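PDB 2IGS: DUF3218 domain-containing protein, which is of unknown function but belongs to a family grouped with lysozyme-like proteins, which leaves a distant relationship to that fold possible. Local coordinates for residues Ala4-Tyr9 with Leu16-Lys21; Leu149-Val154 with Thr204-Leu209. All coordinates share one frame; numbering follows the deposited sequence.

Contact 1 and contact 2 follow one another along the chain, with their centres about 21 Å apart. Contact 1 lies about 17 Å from the centre of the chain, where the N-terminal loop meets the first helix; contact 2 is buried, about 4 Å from that centre, where a beta-hairpin meets the last helix. The two meet where Tyr20 OH packs against Thr204 CG2 at 4.3 Å. Two residues between them touch both: Trp42 gives NE1 to Thr204 O and packs edge-to-face with Tyr20, while Glu72 lies against Leu16 and accepts from Thr204 N through OE1. With the function unknown, neither contact can be assigned to an active site or pocket.

Contact 1. Residues Ala4-Tyr9 with Leu16-Lys21; sequences AEINIY and LANIYK
Leu16 and Asn18, which meet Ile8 and Ile6, are carried by a helix whose shortest backbone hydrogen bond among residues 16-21 runs from Lys21 N to Ala17 O, 2.7 Å. The arrangement is an N-terminal loop folding back beside the first half of helix 12-27, the helix it leads into. Ile6 and Asn7 are extended, so Ile6 and Ile8 both project toward the helix, and the loop passes it obliquely, roughly counter to its direction: Ile8 meets Leu16 and Ile6 meets Asn18, half a turn on. Ile8 CD1 lies 3.9 Å from Leu16 CD2, the two branches crossing at a slant. With CG1 anti to the backbone N (chi1 -159°) and the chain fully extended beyond it, Ile8 carries its end methyl as far as the leucine. Long branched side chains suit this place by spanning the gap between well-separated backbones. Leu16 is buried, since Trp42 of helix 35-48 also packs on it. Nearer the surface, Ile6 and Asn18 approach from opposite directions, Ile6 CD1 lying 3.9 Å from Asn18 ND2, a van der Waals touch, and asparagine suits a helix position whose amide can also face water. Asn7 turns its amide to its own loop: OD1 takes a weak, bent bond from Tyr9 N (3.0 Å), as in an Asx turn, and ND2 reaches Gln10 OE1. Ile8 CG2 sits 4.3 Å above one face of the Tyr9 ring, toward its rim.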
ATOM      1  N   ALA F   4      41.397  10.049 -36.702  1.00 33.33           N
ATOM      2  CA  ALA F   4      42.580  10.937 -36.383  1.00 33.40           C
ATOM      3  C   ALA F   4      43.227  10.640 -35.003  1.00 32.94           C
ATOM      4  O   ALA F   4      43.956   9.645 -34.879  1.00 34.17           O
ATOM      5  CB  ALA F   4      42.240  12.439 -36.570  1.00 33.21           C
ATOM      6  N   GLU F   5      42.962  11.461 -33.981  1.00 32.09           N
ATOM      7  CA  GLU F   5      43.611  11.311 -32.654  1.00 30.71           C
ATOM      8  C   GLU F   5      42.819  10.358 -31.753  1.00 29.67           C
ATOM      9  O   GLU F   5      42.651  10.578 -30.555  1.00 29.65           O
ATOM     10  CB  GLU F   5      43.825  12.665 -31.982  1.00 31.02           C
ATOM     11  CG  GLU F   5      44.823  13.577 -32.712  1.00 31.30           C
ATOM     12  CD  GLU F   5      46.233  13.571 -32.111  1.00 32.15           C
ATOM     13  OE1 GLU F   5      46.526  12.709 -31.245  1.00 32.02           O
ATOM     14  OE2 GLU F   5      47.053  14.444 -32.518  1.00 33.44           O
ATOM     15  N   ILE F   6      42.350   9.287 -32.371  1.00 27.72           N
ATOM     16  CA  ILE F   6      41.585   8.250 -31.723  1.00 26.00           C
ATOM     17  C   ILE F   6      42.345   6.954 -31.903  1.00 24.93           C
ATOM     18  O   ILE F   6      43.255   6.857 -32.730  1.00 24.68           O
ATOM     19  CB  ILE F   6      40.172   8.117 -32.358  1.00 26.15           C
ATOM     20  CG1 ILE F   6      40.261   7.825 -33.868  1.00 25.99           C
ATOM     21  CG2 ILE F   6      39.354   9.378 -32.083  1.00 25.81           C
ATOM     22  CD1 ILE F   6      38.994   7.304 -34.488  1.00 25.45           C
ATOM     23  N   ASN F   7      41.963   5.945 -31.136  1.00 24.08           N
ATOM     24  CA  ASN F   7      42.466   4.595 -31.351  1.00 22.25           C
ATOM     25  C   ASN F   7      41.375   3.585 -31.021  1.00 22.06           C
ATOM     26  O   ASN F   7      40.430   3.910 -30.305  1.00 21.47           O
ATOM     27  CB  ASN F   7      43.730   4.369 -30.523  1.00 22.07           C
ATOM     28  CG  ASN F   7      43.461   4.334 -29.030  1.00 20.39           C
ATOM     29  OD1 ASN F   7      42.944   3.369 -28.522  1.00 21.81           O
ATOM     30  ND2 ASN F   7      43.874   5.368 -28.323  1.00 21.71           N
ATOM     31  N   ILE F   8      41.538   2.361 -31.521  1.00 21.19           N
ATOM     32  CA  ILE F   8      40.546   1.317 -31.397  1.00 20.15           C
ATOM     33  C   ILE F   8      40.251   0.850 -29.966  1.00 19.08           C
ATOM     34  O   ILE F   8      39.153   0.405 -29.701  1.00 17.82           O
ATOM     35  CB  ILE F   8      40.874   0.092 -32.310  1.00 20.55           C
ATOM     36  CG1 ILE F   8      39.581  -0.722 -32.552  1.00 21.59           C
ATOM     37  CG2 ILE F   8      42.069  -0.716 -31.741  1.00 20.47           C
ATOM     38  CD1 ILE F   8      39.668  -1.877 -33.550  1.00 20.13           C
ATOM     39  N   TYR F   9      41.212   0.952 -29.050  1.00 18.82           N
ATOM     40  CA  TYR F   9      40.963   0.525 -27.657  1.00 18.46           C
ATOM     41  C   TYR F   9      40.043   1.500 -26.908  1.00 18.67           C
ATOM     42  O   TYR F   9      39.166   1.068 -26.168  1.00 18.39           O
ATOM     43  CB  TYR F   9      42.250   0.390 -26.847  1.00 18.09           C
ATOM     44  CG  TYR F   9      43.295  -0.542 -27.391  1.00 17.58           C
ATOM     45  CD1 TYR F   9      43.254  -1.905 -27.097  1.00 17.43           C
ATOM     46  CD2 TYR F   9      44.345  -0.059 -28.180  1.00 17.74           C
ATOM     47  CE1 TYR F   9      44.229  -2.775 -27.584  1.00 18.86           C
ATOM     48  CE2 TYR F   9      45.332  -0.917 -28.671  1.00 18.64           C
ATOM     49  CZ  TYR F   9      45.250  -2.282 -28.370  1.00 17.93           C
ATOM     50  OH  TYR F   9      46.202  -3.149 -28.826  1.00 18.49           O
ATOM     51  N   LEU F  16      36.039   1.645 -35.719  1.00 21.09           N
ATOM     52  CA  LEU F  16      35.400   0.658 -36.602  1.00 21.06           C
ATOM     53  C   LEU F  16      34.409   1.311 -37.563  1.00 20.93           C
ATOM     54  O   LEU F  16      34.341   0.933 -38.737  1.00 21.20           O
ATOM     55  CB  LEU F  16      34.742  -0.460 -35.794  1.00 21.96           C
ATOM     56  CG  LEU F  16      35.672  -1.295 -34.903  1.00 22.43           C
ATOM     57  CD1 LEU F  16      34.906  -2.029 -33.818  1.00 19.56           C
ATOM     58  CD2 LEU F  16      36.507  -2.255 -35.735  1.00 23.35           C
ATOM     59  N   ALA F  17      33.660   2.302 -37.072  1.00 20.53           N
ATOM     60  CA  ALA F  17      32.833   3.147 -37.934  1.00 20.48           C
ATOM     61  C   ALA F  17      33.607   3.695 -39.135  1.00 20.44           C
ATOM     62  O   ALA F  17      33.084   3.728 -40.248  1.00 20.60           O
ATOM     63  CB  ALA F  17      32.232   4.292 -37.142  1.00 20.25           C
ATOM     64  N   ASN F  18      34.845   4.128 -38.901  1.00 20.45           N
ATOM     65  CA  ASN F  18      35.680   4.716 -39.951  1.00 20.95           C
ATOM     66  C   ASN F  18      35.964   3.743 -41.080  1.00 21.06           C
ATOM     67  O   ASN F  18      35.906   4.113 -42.247  1.00 21.47           O
ATOM     68  CB  ASN F  18      36.983   5.276 -39.365  1.00 20.78           C
ATOM     69  CG  ASN F  18      36.803   6.660 -38.783  1.00 22.04           C
ATOM     70  OD1 ASN F  18      35.706   7.225 -38.835  1.00 22.74           O
ATOM     71  ND2 ASN F  18      37.877   7.226 -38.236  1.00 20.62           N
ATOM     72  N   ILE F  19      36.285   2.509 -40.710  1.00 21.20           N
ATOM     73  CA  ILE F  19      36.460   1.397 -41.652  1.00 21.41           C
ATOM     74  C   ILE F  19      35.155   1.040 -42.377  1.00 22.01           C
ATOM     75  O   ILE F  19      35.153   0.828 -43.592  1.00 22.31           O
ATOM     76  CB  ILE F  19      36.979   0.144 -40.921  1.00 20.90           C
ATOM     77  CG1 ILE F  19      38.411   0.383 -40.430  1.00 20.31           C
ATOM     78  CG2 ILE F  19      36.920  -1.064 -41.828  1.00 20.36           C
ATOM     79  CD1 ILE F  19      38.895  -0.647 -39.430  1.00 17.62           C
ATOM     80  N   TYR F  20      34.050   0.974 -41.633  1.00 21.69           N
ATOM     81  CA  TYR F  20      32.769   0.655 -42.227  1.00 21.69           C
ATOM     82  C   TYR F  20      32.182   1.779 -43.110  1.00 22.31           C
ATOM     83  O   TYR F  20      31.504   1.496 -44.118  1.00 22.32           O
ATOM     84  CB  TYR F  20      31.797   0.161 -41.151  1.00 21.77           C
ATOM     85  CG  TYR F  20      32.024  -1.311 -40.823  1.00 20.39           C
ATOM     86  CD1 TYR F  20      33.070  -1.716 -39.980  1.00 18.42           C
ATOM     87  CD2 TYR F  20      31.220  -2.290 -41.392  1.00 19.14           C
ATOM     88  CE1 TYR F  20      33.296  -3.068 -39.710  1.00 20.90           C
ATOM     89  CE2 TYR F  20      31.426  -3.630 -41.123  1.00 22.03           C
ATOM     90  CZ  TYR F  20      32.467  -4.018 -40.292  1.00 22.04           C
ATOM     91  OH  TYR F  20      32.636  -5.353 -40.028  1.00 21.87           O
ATOM     92  N   LYS F  21      32.468   3.037 -42.769  1.00 21.66           N
ATOM     93  CA  LYS F  21      32.168   4.144 -43.682  1.00 22.26           C
ATOM     94  C   LYS F  21      32.816   3.880 -45.074  1.00 21.52           C
ATOM     95  O   LYS F  21      32.210   4.122 -46.120  1.00 20.46           O
ATOM     96  CB  LYS F  21      32.618   5.480 -43.062  1.00 21.92           C
ATOM     97  CG  LYS F  21      31.954   6.714 -43.665  1.00 23.85           C
ATOM     98  CD  LYS F  21      32.256   8.007 -42.878  1.00 24.36           C
ATOM     99  CE  LYS F  21      31.990   9.230 -43.765  1.00 29.01           C
ATOM    100  NZ  LYS F  21      31.778  10.519 -43.018  1.00 30.06           N
TER

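Contact 2. Residues Leu149-Val154 with Thr204-Leu209; sequences LVSYGV and TTAVTL
Leu209 meets two valines at once: its CD2 touches Val150 CG1 at 3.7 Å, and its CG lies 4.1 Å from Val154 CG1. Its CG is anti to the backbone N (chi1 174°), which carries the branch point out to the two valines, and its side chain crosses that of Val150 nearly at a right angle. Branched apolar residues suit this buried place. Beside them Ser151 OG comes to 4.0 Å from Ala206 O without bonding to it, its hydrogen-bond partner being Pro129 O; a small serine beside a small alanine is consistent with closely spaced backbones. The valines belong together because they pair across a beta-hairpin, packed here against helix 203-216: Val150 N gives to Val154 O at 2.9 Å, and the return bond from Val154 N to Val150 O is weak. Ser151 to Gly153 close the hairpin. Tyr152 centres an inverse gamma turn, and Gly153, with phi 101°, fits a conformation in which a CB would press on the preceding carbonyl oxygen. Further out, Asn126 ND2 binds both Leu149 O and Ser151 O, while on the helix Thr208 OG1 reaches Thr204 O at 2.9 Å, from the opposite face of that carbonyl to Thr208 N.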
ATOM      1  N   LEU F 149      22.440 -17.979 -22.783  1.00 20.81           N
ATOM      2  CA  LEU F 149      22.459 -16.564 -22.481  1.00 20.81           C
ATOM      3  C   LEU F 149      23.649 -15.881 -23.184  1.00 21.01           C
ATOM      4  O   LEU F 149      24.817 -16.101 -22.838  1.00 21.21           O
ATOM      5  CB  LEU F 149      22.481 -16.333 -20.962  1.00 20.36           C
ATOM      6  CG  LEU F 149      22.409 -14.877 -20.506  1.00 21.15           C
ATOM      7  CD1 LEU F 149      21.094 -14.191 -20.993  1.00 19.59           C
ATOM      8  CD2 LEU F 149      22.552 -14.832 -18.985  1.00 21.18           C
ATOM      9  N   VAL F 150      23.338 -15.018 -24.150  1.00 20.69           N
ATOM     10  CA  VAL F 150      24.350 -14.521 -25.059  1.00 21.42           C
ATOM     11  C   VAL F 150      24.538 -13.018 -24.884  1.00 21.45           C
ATOM     12  O   VAL F 150      23.563 -12.271 -24.714  1.00 22.31           O
ATOM     13  CB  VAL F 150      23.944 -14.919 -26.530  1.00 20.95           C
ATOM     14  CG1 VAL F 150      24.753 -14.192 -27.571  1.00 22.02           C
ATOM     15  CG2 VAL F 150      24.051 -16.412 -26.710  1.00 21.94           C
ATOM     16  N   SER F 151      25.787 -12.568 -24.901  1.00 22.22           N
ATOM     17  CA  SER F 151      26.093 -11.140 -24.801  1.00 22.31           C
ATOM     18  C   SER F 151      25.496 -10.514 -23.533  1.00 22.65           C
ATOM     19  O   SER F 151      25.374 -11.160 -22.492  1.00 23.34           O
ATOM     20  CB  SER F 151      25.586 -10.393 -26.053  1.00 22.07           C
ATOM     21  OG  SER F 151      26.084  -9.070 -26.109  1.00 21.69           O
ATOM     22  N   TYR F 152      25.129  -9.244 -23.622  1.00 23.52           N
ATOM     23  CA  TYR F 152      24.711  -8.490 -22.446  1.00 23.83           C
ATOM     24  C   TYR F 152      23.215  -8.633 -22.157  1.00 23.58           C
ATOM     25  O   TYR F 152      22.457  -7.653 -22.146  1.00 23.83           O
ATOM     26  CB  TYR F 152      25.134  -7.031 -22.591  1.00 23.28           C
ATOM     27  CG  TYR F 152      26.648  -6.830 -22.671  1.00 24.39           C
ATOM     28  CD1 TYR F 152      27.510  -7.489 -21.785  1.00 24.04           C
ATOM     29  CD2 TYR F 152      27.213  -5.942 -23.596  1.00 23.42           C
ATOM     30  CE1 TYR F 152      28.863  -7.291 -21.832  1.00 23.80           C
ATOM     31  CE2 TYR F 152      28.578  -5.738 -23.639  1.00 23.65           C
ATOM     32  CZ  TYR F 152      29.397  -6.425 -22.765  1.00 24.12           C
ATOM     33  OH  TYR F 152      30.762  -6.213 -22.791  1.00 24.45           O
ATOM     34  N   GLY F 153      22.790  -9.867 -21.922  1.00 23.13           N
ATOM     35  CA  GLY F 153      21.374 -10.138 -21.668  1.00 22.85           C
ATOM     36  C   GLY F 153      20.498 -10.689 -22.779  1.00 22.61           C
ATOM     37  O   GLY F 153      19.267 -10.774 -22.589  1.00 23.24           O
ATOM     38  N   VAL F 154      21.083 -11.089 -23.920  1.00 22.46           N
ATOM     39  CA  VAL F 154      20.285 -11.796 -24.963  1.00 21.76           C
ATOM     40  C   VAL F 154      19.946 -13.240 -24.549  1.00 22.23           C
ATOM     41  O   VAL F 154      20.688 -14.186 -24.800  1.00 23.11           O
ATOM     42  CB  VAL F 154      20.903 -11.746 -26.403  1.00 21.50           C
ATOM     43  CG1 VAL F 154      19.891 -12.271 -27.455  1.00 18.73           C
ATOM     44  CG2 VAL F 154      21.329 -10.357 -26.745  1.00 21.69           C
ATOM     45  N   THR F 204      31.351  -6.795 -33.024  1.00 19.78           N
ATOM     46  CA  THR F 204      30.496  -5.977 -33.858  1.00 20.03           C
ATOM     47  C   THR F 204      29.096  -6.596 -34.119  1.00 20.06           C
ATOM     48  O   THR F 204      28.068  -5.898 -34.064  1.00 19.94           O
ATOM     49  CB  THR F 204      31.316  -5.708 -35.128  1.00 19.94           C
ATOM     50  OG1 THR F 204      31.366  -4.317 -35.444  1.00 23.27           O
ATOM     51  CG2 THR F 204      30.958  -6.566 -36.297  1.00 16.92           C
ATOM     52  N   THR F 205      29.053  -7.906 -34.365  1.00 20.59           N
ATOM     53  CA  THR F 205      27.795  -8.621 -34.655  1.00 21.09           C
ATOM     54  C   THR F 205      27.030  -9.035 -33.383  1.00 20.95           C
ATOM     55  O   THR F 205      25.801  -9.172 -33.409  1.00 21.01           O
ATOM     56  CB  THR F 205      28.028  -9.881 -35.493  1.00 20.90           C
ATOM     57  OG1 THR F 205      29.082 -10.637 -34.893  1.00 23.28           O
ATOM     58  CG2 THR F 205      28.382  -9.544 -36.969  1.00 21.60           C
ATOM     59  N   ALA F 206      27.764  -9.274 -32.297  1.00 20.54           N
ATOM     60  CA  ALA F 206      27.178  -9.413 -30.941  1.00 19.73           C
ATOM     61  C   ALA F 206      26.438  -8.138 -30.528  1.00 20.02           C
ATOM     62  O   ALA F 206      25.376  -8.213 -29.921  1.00 20.27           O
ATOM     63  CB  ALA F 206      28.242  -9.730 -29.933  1.00 18.30           C
ATOM     64  N   VAL F 207      27.001  -6.965 -30.837  1.00 19.73           N
ATOM     65  CA  VAL F 207      26.315  -5.717 -30.503  1.00 19.24           C
ATOM     66  C   VAL F 207      25.061  -5.545 -31.382  1.00 19.64           C
ATOM     67  O   VAL F 207      24.047  -5.058 -30.902  1.00 20.24           O
ATOM     68  CB  VAL F 207      27.236  -4.471 -30.590  1.00 18.97           C
ATOM     69  CG1 VAL F 207      26.404  -3.195 -30.492  1.00 19.42           C
ATOM     70  CG2 VAL F 207      28.362  -4.493 -29.527  1.00 16.73           C
ATOM     71  N   THR F 208      25.137  -5.962 -32.652  1.00 19.63           N
ATOM     72  CA  THR F 208      23.975  -5.975 -33.568  1.00 19.64           C
ATOM     73  C   THR F 208      22.817  -6.821 -32.993  1.00 19.93           C
ATOM     74  O   THR F 208      21.666  -6.383 -32.990  1.00 19.87           O
ATOM     75  CB  THR F 208      24.356  -6.475 -34.990  1.00 19.47           C
ATOM     76  OG1 THR F 208      25.535  -5.802 -35.435  1.00 19.29           O
ATOM     77  CG2 THR F 208      23.251  -6.231 -36.008  1.00 19.20           C
ATOM     78  N   LEU F 209      23.141  -8.023 -32.516  1.00 19.33           N
ATOM     79  CA  LEU F 209      22.178  -8.930 -31.921  1.00 18.88           C
ATOM     80  C   LEU F 209      21.588  -8.299 -30.673  1.00 19.22           C
ATOM     81  O   LEU F 209      20.350  -8.335 -30.489  1.00 18.58           O
ATOM     82  CB  LEU F 209      22.850 -10.276 -31.565  1.00 19.62           C
ATOM     83  CG  LEU F 209      22.064 -11.361 -30.803  1.00 19.77           C
ATOM     84  CD1 LEU F 209      20.938 -11.923 -31.691  1.00 20.25           C
ATOM     85  CD2 LEU F 209      22.973 -12.515 -30.299  1.00 18.06           C
TER